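Local atomic coordinates of tyrocidine synthase 3 (Brevibacillus parabrevis, PDB entry 4MRT), a protein that probably carries thioester-bound amino acid and peptide intermediates on a phosphopantetheine arm, as a peptidyl carrier domain, during nonribosomal synthesis of tyrocidine. Residues V8-A13 and I31-N36; K17-W22 and P71-L76; E23-V28 and M48-Q53; V60-K65 and A77-T82. The protein carries 1 engineered substitution. All blocks are in the same frame, centred on the assembly; numbering follows the deposited sequence.

The four contacts hold together a small all-helical carrier domain. Interaction 2 lies nearest its middle, where helix 13-26 meets helix 73-81; its centre is about 3 Å from the centre of the chain. The centres of interactions 1, 3 and 4 lie about 7, 9 and 10 Å from that of interaction 2, and all three touch it. Interaction 1 ties the N-terminal segment to the loop after helix 13-26; interaction 3 joins helix 13-26 to helix 44-58; interaction 4 sets residues 60-65 against helix 73-81. Along the chain, both segments of interaction 3 fall between those of interaction 2, whereas interactions 2 and 4 alternate. Three contacts thus flank a central helix pair, and interaction 4 includes K65 of the coenzyme A pocket.

Interaction 1: residues V8-A13 and I31-N36; sequences VAPTNA and IGILDN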
loop_
_atom_site.group_PDB
_atom_site.type_symbol
_atom_site.label_atom_id
_atom_site.label_comp_id
_atom_site.label_asym_id
_atom_site.label_seq_id
_atom_site.Cartn_x
_atom_site.Cartn_y
_atom_site.Cartn_z
ATOM N N VAL A 8 -1.943 -4.644 25.956
ATOM C CA VAL A 8 -1.541 -3.786 27.065
ATOM C C VAL A 8 -2.419 -2.544 27.086
ATOM O O VAL A 8 -2.449 -1.767 26.133
ATOM C CB VAL A 8 -0.033 -3.386 26.989
ATOM C CG1 VAL A 8 0.381 -2.581 28.210
ATOM C CG2 VAL A 8 0.838 -4.625 26.828
ATOM N N ALA A 9 -3.133 -2.338 28.195
ATOM C CA ALA A 9 -4.060 -1.213 28.297
ATOM C C ALA A 9 -3.237 0.058 28.351
ATOM O O ALA A 9 -2.107 0.014 28.837
ATOM C CB ALA A 9 -4.923 -1.339 29.551
ATOM N N PRO A 10 -3.781 1.184 27.842
ATOM C CA PRO A 10 -3.105 2.471 27.969
ATOM C C PRO A 10 -2.846 2.878 29.419
ATOM O O PRO A 10 -3.682 2.608 30.304
ATOM C CB PRO A 10 -4.069 3.450 27.311
ATOM C CG PRO A 10 -4.845 2.632 26.326
ATOM C CD PRO A 10 -4.849 1.216 26.825
ATOM N N THR A 11 -1.702 3.523 29.643
ATOM C CA THR A 11 -1.220 3.849 30.984
ATOM C C THR A 11 -1.161 5.355 31.266
ATOM O O THR A 11 -0.792 5.768 32.367
ATOM C CB THR A 11 0.200 3.286 31.184
ATOM O OG1 THR A 11 1.115 3.973 30.319
ATOM C CG2 THR A 11 0.233 1.794 30.876
ATOM N N ASN A 12 -1.497 6.177 30.279
ATOM C CA ASN A 12 -1.490 7.637 30.450
ATOM C C ASN A 12 -2.389 8.308 29.421
ATOM O O ASN A 12 -2.914 7.642 28.521
ATOM C CB ASN A 12 -0.060 8.216 30.415
ATOM C CG ASN A 12 0.592 8.139 29.039
ATOM O OD1 ASN A 12 0.077 8.675 28.046
ATOM N ND2 ASN A 12 1.760 7.516 28.984
ATOM N N ALA A 13 -2.566 9.620 29.558
ATOM C CA ALA A 13 -3.539 10.360 28.749
ATOM C C ALA A 13 -3.198 10.378 27.253
ATOM O O ALA A 13 -4.095 10.386 26.409
ATOM C CB ALA A 13 -3.683 11.783 29.270
ATOM N N ILE A 31 -7.824 -1.124 21.526
ATOM C CA ILE A 31 -6.461 -1.331 21.003
ATOM C C ILE A 31 -5.458 -1.253 22.154
ATOM O O ILE A 31 -5.507 -0.332 22.936
ATOM C CB ILE A 31 -6.120 -0.289 19.900
ATOM C CG1 ILE A 31 -7.090 -0.439 18.716
ATOM C CG2 ILE A 31 -4.669 -0.436 19.425
ATOM C CD1 ILE A 31 -7.046 0.697 17.701
ATOM N N GLY A 32 -4.555 -2.221 22.250
ATOM C CA GLY A 32 -3.461 -2.165 23.217
ATOM C C GLY A 32 -2.320 -1.278 22.724
ATOM O O GLY A 32 -2.254 -0.934 21.534
ATOM N N ILE A 33 -1.404 -0.923 23.620
ATOM C CA ILE A 33 -0.387 0.063 23.282
ATOM C C ILE A 33 0.840 -0.576 22.641
ATOM O O ILE A 33 1.760 0.128 22.234
ATOM C CB ILE A 33 0.026 0.933 24.505
ATOM C CG1 ILE A 33 0.566 0.068 25.649
ATOM C CG2 ILE A 33 -1.154 1.771 24.960
ATOM C CD1 ILE A 33 1.296 0.844 26.723
ATOM N N LEU A 34 0.856 -1.907 22.580
ATOM C CA LEU A 34 1.877 -2.651 21.872
ATOM C C LEU A 34 1.332 -3.248 20.551
ATOM O O LEU A 34 2.011 -4.033 19.911
ATOM C CB LEU A 34 2.402 -3.780 22.772
ATOM C CG LEU A 34 3.672 -3.610 23.610
ATOM C CD1 LEU A 34 3.930 -2.195 24.120
ATOM C CD2 LEU A 34 3.668 -4.609 24.739
ATOM N N ASP A 35 0.094 -2.925 20.179
ATOM C CA ASP A 35 -0.513 -3.489 18.970
ATOM C C ASP A 35 0.166 -2.826 17.771
ATOM O O ASP A 35 0.309 -1.609 17.708
ATOM C CB ASP A 35 -2.019 -3.222 18.875
ATOM C CG ASP A 35 -2.850 -4.006 19.901
ATOM O OD1 ASP A 35 -2.315 -4.879 20.607
ATOM O OD2 ASP A 35 -4.076 -3.730 19.992
ATOM N N ASN A 36 0.588 -3.625 16.829
ATOM C CA ASN A 36 1.147 -3.074 15.598
ATOM C C ASN A 36 0.053 -2.516 14.681
ATOM O O ASN A 36 -0.817 -3.251 14.245
ATOM C CB ASN A 36 1.957 -4.129 14.871
ATOM C CG ASN A 36 2.617 -3.576 13.624
ATOM O OD1 ASN A 36 1.988 -2.886 12.851
ATOM N ND2 ASN A 36 3.896 -3.849 13.456
HETATM O O HOH W 1 -0.881 -4.376 23.120
#
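V8 docks on the type I beta turn G32-D35, which belongs to the long loop joining helix 13-26 to helix 44-58 in this four-helix carrier fold. I33 N donates to V8 O at 2.8 Å, with the donor in the plane of the carbonyl. Beside this bond, a water accepts from V8 N and from L34 N (3.1 Å) and donates to D35 OD1 (2.9 Å), so the two segments are stitched both directly and through solvent. The valine straddles the turn: CG1, anti to the backbone N (chi1 -176°), meets I33 CG1 at 3.7 Å, while CG2 reaches L34 CD2 at 3.5 Å. I33 is gripped from two directions, because its other branch, CG2, lies 3.7 Å from P10 CA and also faces the proline ring. The isoleucine rests in turn on I73 of helix 73-81, linking the N-terminal segment to the core. D35 also braces its own turn: OD2 accepts a hydrogen bond from G32 N at 2.8 Å, the donor lying above the carboxylate plane. With one carboxylate oxygen engaged by an amide N-H and the other by the water, D35 is probably stabilised as the anion.

Interaction 2: residues K17-W22 and P71-L76; sequences KLAEIW and PTIKAL
W22 N bonds to L18 O at 2.8 Å, and this helical turn of 13-26 presents both side chains to residues 71-76. Between the segments contact is apolar. I73 CG1 sits over the face of the indole, 3.7 Å from the centroid of the six-membered ring and 7° off its normal, a clear CH-pi contact. CG1 lies beside its own backbone N and anti to the carbonyl carbon (chi1 -77°); beyond it, CD1 runs on to A19 CA at 3.6 Å. The other branch of I73, CG2, packs 4.1 Å from L18 CB, so one isoleucine fills the groove between L18, A19 and W22. At the rim of the indole, CH2 approaches P71 O at 3.5 Å, near the ring plane, and L76 CD2 lies at the edge by NE1. That nitrogen is buried here without a hydrogen-bonding partner. Further along, the L18 and L76 side chains cross at about a right angle, with L18 CD1 4.1 Å from L76 CB. T72 OG1, at the N-cap of helix 73-81, accepts a weak capping bond from A75 N. Around this junction, F37 meets W22 edge-to-face, V50 and V54 of helix 44-58 pack on W22 and L18, and L62 covers L76.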
loop_
_atom_site.group_PDB
_atom_site.type_symbol
_atom_site.label_atom_id
_atom_site.label_comp_id
_atom_site.label_asym_id
_atom_site.label_seq_id
_atom_site.Cartn_x
_atom_site.Cartn_y
_atom_site.Cartn_z
ATOM N N LYS A 17 -5.556 8.704 24.328
ATOM C CA LYS A 17 -6.034 9.559 23.262
ATOM C C LYS A 17 -5.632 9.019 21.882
ATOM O O LYS A 17 -6.459 8.915 20.979
ATOM C CB LYS A 17 -5.491 10.981 23.463
ATOM C CG LYS A 17 -5.973 12.003 22.459
ATOM C CD LYS A 17 -7.489 11.946 22.335
ATOM C CE LYS A 17 -8.113 13.311 22.090
ATOM N NZ LYS A 17 -9.363 13.470 22.891
ATOM N N LEU A 18 -4.364 8.649 21.743
ATOM C CA LEU A 18 -3.879 8.012 20.534
ATOM C C LEU A 18 -4.630 6.723 20.234
ATOM O O LEU A 18 -4.882 6.401 19.067
ATOM C CB LEU A 18 -2.381 7.723 20.659
ATOM C CG LEU A 18 -1.495 8.959 20.575
ATOM C CD1 LEU A 18 -0.027 8.586 20.740
ATOM C CD2 LEU A 18 -1.732 9.707 19.270
ATOM N N ALA A 19 -4.980 5.983 21.286
ATOM C CA ALA A 19 -5.802 4.785 21.126
ATOM C C ALA A 19 -7.155 5.175 20.583
ATOM O O ALA A 19 -7.690 4.478 19.727
ATOM C CB ALA A 19 -5.945 4.024 22.432
ATOM N N GLU A 20 -7.691 6.307 21.048
ATOM C CA GLU A 20 -9.025 6.745 20.625
ATOM C C GLU A 20 -8.955 7.190 19.174
ATOM O O GLU A 20 -9.840 6.901 18.367
ATOM C CB GLU A 20 -9.587 7.885 21.498
ATOM C CG GLU A 20 -9.646 7.682 23.022
ATOM C CD GLU A 20 -9.835 6.242 23.515
ATOM O OE1 GLU A 20 -10.675 5.503 22.950
ATOM O OE2 GLU A 20 -9.164 5.855 24.513
ATOM N N ILE A 21 -7.889 7.899 18.845
ATOM C CA ILE A 21 -7.644 8.277 17.466
ATOM C C ILE A 21 -7.540 7.039 16.544
ATOM O O ILE A 21 -8.173 6.984 15.487
ATOM C CB ILE A 21 -6.376 9.140 17.354
ATOM C CG1 ILE A 21 -6.640 10.515 17.971
ATOM C CG2 ILE A 21 -5.964 9.278 15.899
ATOM C CD1 ILE A 21 -5.410 11.372 18.203
ATOM N N TRP A 22 -6.757 6.055 16.956
ATOM C CA TRP A 22 -6.542 4.848 16.152
ATOM C C TRP A 22 -7.845 4.053 15.991
ATOM O O TRP A 22 -8.156 3.556 14.906
ATOM C CB TRP A 22 -5.510 3.939 16.812
ATOM C CG TRP A 22 -4.084 4.290 16.577
ATOM C CD1 TRP A 22 -3.553 5.530 16.381
ATOM C CD2 TRP A 22 -2.982 3.371 16.561
ATOM N NE1 TRP A 22 -2.188 5.435 16.212
ATOM C CE2 TRP A 22 -1.813 4.123 16.319
ATOM C CE3 TRP A 22 -2.873 1.979 16.718
ATOM C CZ2 TRP A 22 -0.542 3.528 16.236
ATOM C CZ3 TRP A 22 -1.609 1.398 16.641
ATOM C CH2 TRP A 22 -0.474 2.169 16.398
ATOM N N PRO A 71 5.349 1.313 14.872
ATOM C CA PRO A 71 3.894 1.396 14.671
ATOM C C PRO A 71 3.080 0.915 15.863
ATOM O O PRO A 71 2.198 0.050 15.707
ATOM C CB PRO A 71 3.661 0.456 13.498
ATOM C CG PRO A 71 4.656 -0.611 13.724
ATOM C CD PRO A 71 5.880 0.065 14.303
ATOM N N THR A 72 3.403 1.446 17.037
ATOM C CA THR A 72 2.677 1.148 18.274
ATOM C C THR A 72 2.358 2.469 18.949
ATOM O O THR A 72 3.065 3.480 18.784
ATOM C CB THR A 72 3.479 0.246 19.258
ATOM O OG1 THR A 72 4.711 0.888 19.604
ATOM C CG2 THR A 72 3.773 -1.135 18.680
ATOM N N ILE A 73 1.242 2.475 19.680
ATOM C CA ILE A 73 0.823 3.620 20.462
ATOM C C ILE A 73 1.865 4.043 21.502
ATOM O O ILE A 73 2.076 5.235 21.725
ATOM C CB ILE A 73 -0.535 3.322 21.158
ATOM C CG1 ILE A 73 -1.671 3.449 20.127
ATOM C CG2 ILE A 73 -0.769 4.295 22.315
ATOM C CD1 ILE A 73 -2.947 2.741 20.526
ATOM N N LYS A 74 2.503 3.084 22.148
ATOM C CA LYS A 74 3.507 3.399 23.157
ATOM C C LYS A 74 4.620 4.236 22.539
ATOM O O LYS A 74 4.938 5.341 23.035
ATOM C CB LYS A 74 4.084 2.121 23.752
ATOM C CG LYS A 74 4.961 2.376 24.965
ATOM C CD LYS A 74 5.619 1.119 25.477
ATOM C CE LYS A 74 6.606 1.510 26.554
ATOM N NZ LYS A 74 7.212 0.316 27.152
ATOM N N ALA A 75 5.175 3.737 21.428
ATOM C CA ALA A 75 6.239 4.464 20.738
ATOM C C ALA A 75 5.763 5.828 20.282
ATOM O O ALA A 75 6.453 6.833 20.497
ATOM C CB ALA A 75 6.774 3.666 19.568
ATOM N N LEU A 76 4.577 5.869 19.670
ATOM C CA LEU A 76 4.041 7.116 19.149
ATOM C C LEU A 76 3.743 8.151 20.214
ATOM O O LEU A 76 3.955 9.336 19.988
ATOM C CB LEU A 76 2.777 6.885 18.330
ATOM C CG LEU A 76 2.922 7.279 16.866
ATOM C CD1 LEU A 76 3.818 6.269 16.161
ATOM C CD2 LEU A 76 1.549 7.367 16.208
#

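Interaction 3: residues E23-V28 and M48-Q53; sequences ERVLGV and MAVAAQ
V25 places CG1 anti to its backbone N (chi1 168°), and V50 holds the same staggered state, with CG2 beside its own backbone N; the two branches thereby meet across helices 13-26 and 44-58. V25 CG1 lies 4.0 Å from V50 CG2, the side chains crossing at about a right angle, and the same methyl reaches A49 CB at 4.2 Å. V25 thus packs against one side of helix 44-58, its second methyl, CG2, facing the end of Q53, whose side chain slides past in the opposite direction. Next to this apolar patch, R24 bends at chi3 (-50°), which carries NE away from Q53 but leaves CD and NH1 close to the amide. The tip of Q53 approaches the guanidinium at its edge, with R24 NH1 3.3 Å from Q53 NE2 as modelled and the two planar groups 30° apart. That amide is probably turned over in the model; turned back, the pair may form a hydrogen bond. Helix 13-26 ends close by: G27 takes a positive phi, and V28 N bonds back to E23 O at 3.3 Å. Farther round helix 44-58, M48, A51 and A52 pack against another protein chain of the assembly. V50 continues inward to W22, F37 and L67. The helix pair is joined chiefly by dispersion between small branched and methyl side chains, with the R24-Q53 pair at the exposed margin contributing according to how the amide is turned.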
loop_
_atom_site.group_PDB
_atom_site.type_symbol
_atom_site.label_atom_id
_atom_site.label_comp_id
_atom_site.label_asym_id
_atom_site.label_seq_id
_atom_site.Cartn_x
_atom_site.Cartn_y
_atom_site.Cartn_z
ATOM N N GLU A 23 -8.592 3.928 17.086
ATOM C CA GLU A 23 -9.874 3.209 17.094
ATOM C C GLU A 23 -10.868 3.825 16.123
ATOM O O GLU A 23 -11.568 3.128 15.398
ATOM C CB GLU A 23 -10.458 3.186 18.519
ATOM C CG GLU A 23 -9.703 2.239 19.435
ATOM C CD GLU A 23 -10.093 2.352 20.901
ATOM O OE1 GLU A 23 -9.554 1.562 21.704
ATOM O OE2 GLU A 23 -10.927 3.225 21.239
ATOM N N ARG A 24 -10.912 5.145 16.118
ATOM C CA ARG A 24 -11.791 5.897 15.244
ATOM C C ARG A 24 -11.359 5.803 13.773
ATOM O O ARG A 24 -12.202 5.714 12.887
ATOM C CB ARG A 24 -11.805 7.350 15.742
ATOM C CG ARG A 24 -11.925 8.474 14.731
ATOM C CD ARG A 24 -11.236 9.699 15.312
ATOM N NE ARG A 24 -11.705 9.975 16.679
ATOM C CZ ARG A 24 -11.006 10.606 17.627
ATOM N NH1 ARG A 24 -9.776 11.045 17.398
ATOM N NH2 ARG A 24 -11.542 10.800 18.827
ATOM N N VAL A 25 -10.046 5.831 13.526
ATOM C CA VAL A 25 -9.501 5.726 12.169
ATOM C C VAL A 25 -9.707 4.300 11.651
ATOM O O VAL A 25 -10.173 4.103 10.539
ATOM C CB VAL A 25 -8.019 6.196 12.118
ATOM C CG1 VAL A 25 -7.338 5.829 10.795
ATOM C CG2 VAL A 25 -7.938 7.696 12.293
ATOM N N LEU A 26 -9.420 3.307 12.478
ATOM C CA LEU A 26 -9.477 1.920 12.068
ATOM C C LEU A 26 -10.839 1.226 12.220
ATOM O O LEU A 26 -11.039 0.139 11.676
ATOM C CB LEU A 26 -8.440 1.128 12.847
ATOM C CG LEU A 26 -6.993 1.589 12.714
ATOM C CD1 LEU A 26 -6.124 0.911 13.744
ATOM C CD2 LEU A 26 -6.495 1.322 11.307
ATOM N N GLY A 27 -11.768 1.817 12.966
ATOM C CA GLY A 27 -13.070 1.154 13.239
ATOM C C GLY A 27 -12.920 -0.119 14.044
ATOM O O GLY A 27 -13.585 -1.128 13.774
ATOM N N VAL A 28 -12.006 -0.104 15.015
ATOM C CA VAL A 28 -11.789 -1.271 15.859
ATOM C C VAL A 28 -11.690 -0.769 17.282
ATOM O O VAL A 28 -11.235 0.348 17.525
ATOM C CB VAL A 28 -10.548 -2.143 15.458
ATOM C CG1 VAL A 28 -10.171 -1.961 13.990
ATOM C CG2 VAL A 28 -9.340 -1.886 16.345
ATOM N N MET A 48 -2.035 8.272 7.234
ATOM C CA MET A 48 -2.074 9.727 6.945
ATOM C C MET A 48 -3.118 10.381 7.845
ATOM O O MET A 48 -2.870 11.430 8.397
ATOM C CB MET A 48 -2.483 10.082 5.507
ATOM C CG MET A 48 -1.725 9.459 4.348
ATOM S SD MET A 48 0.045 9.697 4.443
ATOM C CE MET A 48 0.441 8.146 5.222
ATOM N N ALA A 49 -4.303 9.778 7.893
ATOM C CA ALA A 49 -5.362 10.214 8.786
ATOM C C ALA A 49 -4.883 10.217 10.228
ATOM O O ALA A 49 -5.188 11.156 10.963
ATOM C CB ALA A 49 -6.587 9.329 8.647
ATOM N N VAL A 50 -4.142 9.191 10.646
ATOM C CA VAL A 50 -3.567 9.199 11.999
ATOM C C VAL A 50 -2.658 10.405 12.226
ATOM O O VAL A 50 -2.780 11.065 13.263
ATOM C CB VAL A 50 -2.821 7.897 12.366
ATOM C CG1 VAL A 50 -2.001 8.055 13.654
ATOM C CG2 VAL A 50 -3.802 6.759 12.520
ATOM N N ALA A 51 -1.751 10.678 11.285
ATOM C CA ALA A 51 -0.827 11.808 11.379
ATOM C C ALA A 51 -1.536 13.174 11.345
ATOM O O ALA A 51 -1.159 14.106 12.069
ATOM C CB ALA A 51 0.213 11.722 10.267
ATOM N N ALA A 52 -2.568 13.299 10.517
ATOM C CA ALA A 52 -3.385 14.521 10.516
ATOM C C ALA A 52 -4.038 14.806 11.897
ATOM O O ALA A 52 -4.046 15.950 12.371
ATOM C CB ALA A 52 -4.444 14.452 9.433
ATOM N N GLN A 53 -4.563 13.771 12.539
ATOM C CA GLN A 53 -5.257 13.949 13.813
ATOM C C GLN A 53 -4.291 14.164 14.979
ATOM O O GLN A 53 -4.667 14.783 15.975
ATOM C CB GLN A 53 -6.186 12.775 14.106
ATOM C CG GLN A 53 -6.966 12.365 12.880
ATOM C CD GLN A 53 -8.331 11.811 13.157
ATOM O OE1 GLN A 53 -9.154 11.707 12.248
ATOM N NE2 GLN A 53 -8.586 11.441 14.399
#

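Interaction 4: residues V60-K65 and A77-T82; sequences VELPLK and AQYVAT
Y79 reaches from helix 73-81 into the chain that leads to helix 64-69. Its CB is directed toward residues 60-65, and CG stands anti to the backbone N (chi1 -172°). Along one side of the ring, CD1 touches L62 CD1 at 4.0 Å; the next atom, CE1, has E61 O 3.8 Å away at the ring edge, in its plane. CZ then lies 3.7 Å from P63 CD, and the hydroxyl comes closer still, with OH 3.1 Å from the same P63 CD and 3.4 Å from P63 CG. At the tip a water links OH to the backbone: it lies 2.8 Å from Y79 OH and donates to E61 O, also at 2.8 Å. The phenol is therefore wedged beside a proline and fixed through solvent to a carbonyl of the segment it covers. R83 adds a cation-pi interaction with the ring. One residue on from Y79, V80 meets the start of the segment, with V60 CG2 4.0 Å from V80 O. P63 is the N-cap of helix 64-69, whose K65 lines the coenzyme A pocket, while V80 also packs on V54 and Y58 of helix 44-58 and A77 faces L18 of helix 13-26.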
loop_
_atom_site.group_PDB
_atom_site.type_symbol
_atom_site.label_atom_id
_atom_site.label_comp_id
_atom_site.label_asym_id
_atom_site.label_seq_id
_atom_site.Cartn_x
_atom_site.Cartn_y
_atom_site.Cartn_z
ATOM N N VAL A 60 1.739 18.571 16.753
ATOM C CA VAL A 60 2.982 17.850 16.499
ATOM C C VAL A 60 2.948 17.230 15.099
ATOM O O VAL A 60 1.973 16.589 14.700
ATOM C CB VAL A 60 3.245 16.748 17.552
ATOM C CG1 VAL A 60 4.512 15.957 17.211
ATOM C CG2 VAL A 60 3.351 17.353 18.945
ATOM N N GLU A 61 4.031 17.445 14.370
ATOM C CA GLU A 61 4.225 16.888 13.046
ATOM C C GLU A 61 4.705 15.463 13.230
ATOM O O GLU A 61 5.805 15.241 13.725
ATOM C CB GLU A 61 5.292 17.688 12.294
ATOM C CG GLU A 61 5.199 17.580 10.784
ATOM C CD GLU A 61 4.367 18.695 10.172
ATOM O OE1 GLU A 61 4.731 19.166 9.071
ATOM O OE2 GLU A 61 3.354 19.105 10.787
ATOM N N LEU A 62 3.872 14.494 12.860
ATOM C CA LEU A 62 4.268 13.089 12.928
ATOM C C LEU A 62 4.770 12.648 11.555
ATOM O O LEU A 62 3.960 12.359 10.672
ATOM C CB LEU A 62 3.083 12.222 13.359
ATOM C CG LEU A 62 3.267 10.709 13.436
ATOM C CD1 LEU A 62 4.471 10.375 14.295
ATOM C CD2 LEU A 62 2.015 10.039 13.983
ATOM N N PRO A 63 6.106 12.582 11.365
ATOM C CA PRO A 63 6.562 12.112 10.062
ATOM C C PRO A 63 6.083 10.682 9.842
ATOM O O PRO A 63 6.031 9.875 10.768
ATOM C CB PRO A 63 8.094 12.200 10.166
ATOM C CG PRO A 63 8.351 13.156 11.299
ATOM C CD PRO A 63 7.240 12.849 12.264
ATOM N N LEU A 64 5.676 10.380 8.624
ATOM C CA LEU A 64 5.110 9.080 8.348
ATOM C C LEU A 64 6.104 7.970 8.575
ATOM O O LEU A 64 5.724 6.901 9.052
ATOM C CB LEU A 64 4.522 9.028 6.951
ATOM C CG LEU A 64 3.072 9.515 6.847
ATOM C CD1 LEU A 64 2.156 8.734 7.774
ATOM C CD2 LEU A 64 2.919 11.003 7.109
ATOM N N LYS A 65 7.369 8.225 8.251
ATOM C CA LYS A 65 8.426 7.239 8.417
ATOM C C LYS A 65 8.554 6.802 9.878
ATOM O O LYS A 65 8.880 5.660 10.154
ATOM C CB LYS A 65 9.777 7.760 7.876
ATOM C CG LYS A 65 10.498 8.759 8.776
ATOM C CD LYS A 65 11.516 9.618 8.032
ATOM C CE LYS A 65 12.527 8.764 7.280
ATOM N NZ LYS A 65 13.783 9.511 6.965
ATOM N N ALA A 77 3.161 7.695 21.327
ATOM C CA ALA A 77 2.946 8.531 22.509
ATOM C C ALA A 77 4.270 9.151 22.970
ATOM O O ALA A 77 4.339 10.359 23.209
ATOM C CB ALA A 77 2.323 7.716 23.637
ATOM N N GLN A 78 5.312 8.322 23.068
ATOM C CA GLN A 78 6.651 8.780 23.459
ATOM C C GLN A 78 7.083 9.934 22.583
ATOM O O GLN A 78 7.352 11.012 23.080
ATOM C CB GLN A 78 7.674 7.646 23.362
ATOM N N TYR A 79 7.104 9.688 21.267
ATOM C CA TYR A 79 7.450 10.688 20.250
ATOM C C TYR A 79 6.609 11.963 20.374
ATOM O O TYR A 79 7.135 13.060 20.343
ATOM C CB TYR A 79 7.262 10.085 18.847
ATOM C CG TYR A 79 7.767 10.953 17.716
ATOM C CD1 TYR A 79 6.937 11.898 17.099
ATOM C CD2 TYR A 79 9.081 10.825 17.250
ATOM C CE1 TYR A 79 7.408 12.701 16.053
ATOM C CE2 TYR A 79 9.559 11.611 16.209
ATOM C CZ TYR A 79 8.725 12.545 15.613
ATOM O OH TYR A 79 9.218 13.328 14.584
ATOM N N VAL A 80 5.297 11.804 20.496
ATOM C CA VAL A 80 4.386 12.942 20.603
ATOM C C VAL A 80 4.610 13.733 21.894
ATOM O O VAL A 80 4.675 14.968 21.863
ATOM C CB VAL A 80 2.910 12.488 20.516
ATOM C CG1 VAL A 80 1.965 13.583 20.975
ATOM C CG2 VAL A 80 2.580 12.066 19.089
ATOM N N ALA A 81 4.726 13.024 23.019
ATOM C CA ALA A 81 4.916 13.676 24.312
ATOM C C ALA A 81 6.175 14.537 24.274
ATOM O O ALA A 81 6.115 15.735 24.548
ATOM C CB ALA A 81 4.999 12.655 25.429
ATOM N N THR A 82 7.300 13.930 23.908
ATOM C CA THR A 82 8.554 14.670 23.786
ATOM C C THR A 82 8.567 15.540 22.521
ATOM O O THR A 82 9.146 15.156 21.506
ATOM C CB THR A 82 9.798 13.744 23.832
ATOM O OG1 THR A 82 10.973 14.530 23.607
ATOM C CG2 THR A 82 9.751 12.618 22.793
HETATM O O HOH W 2 8.394 15.993 14.352
#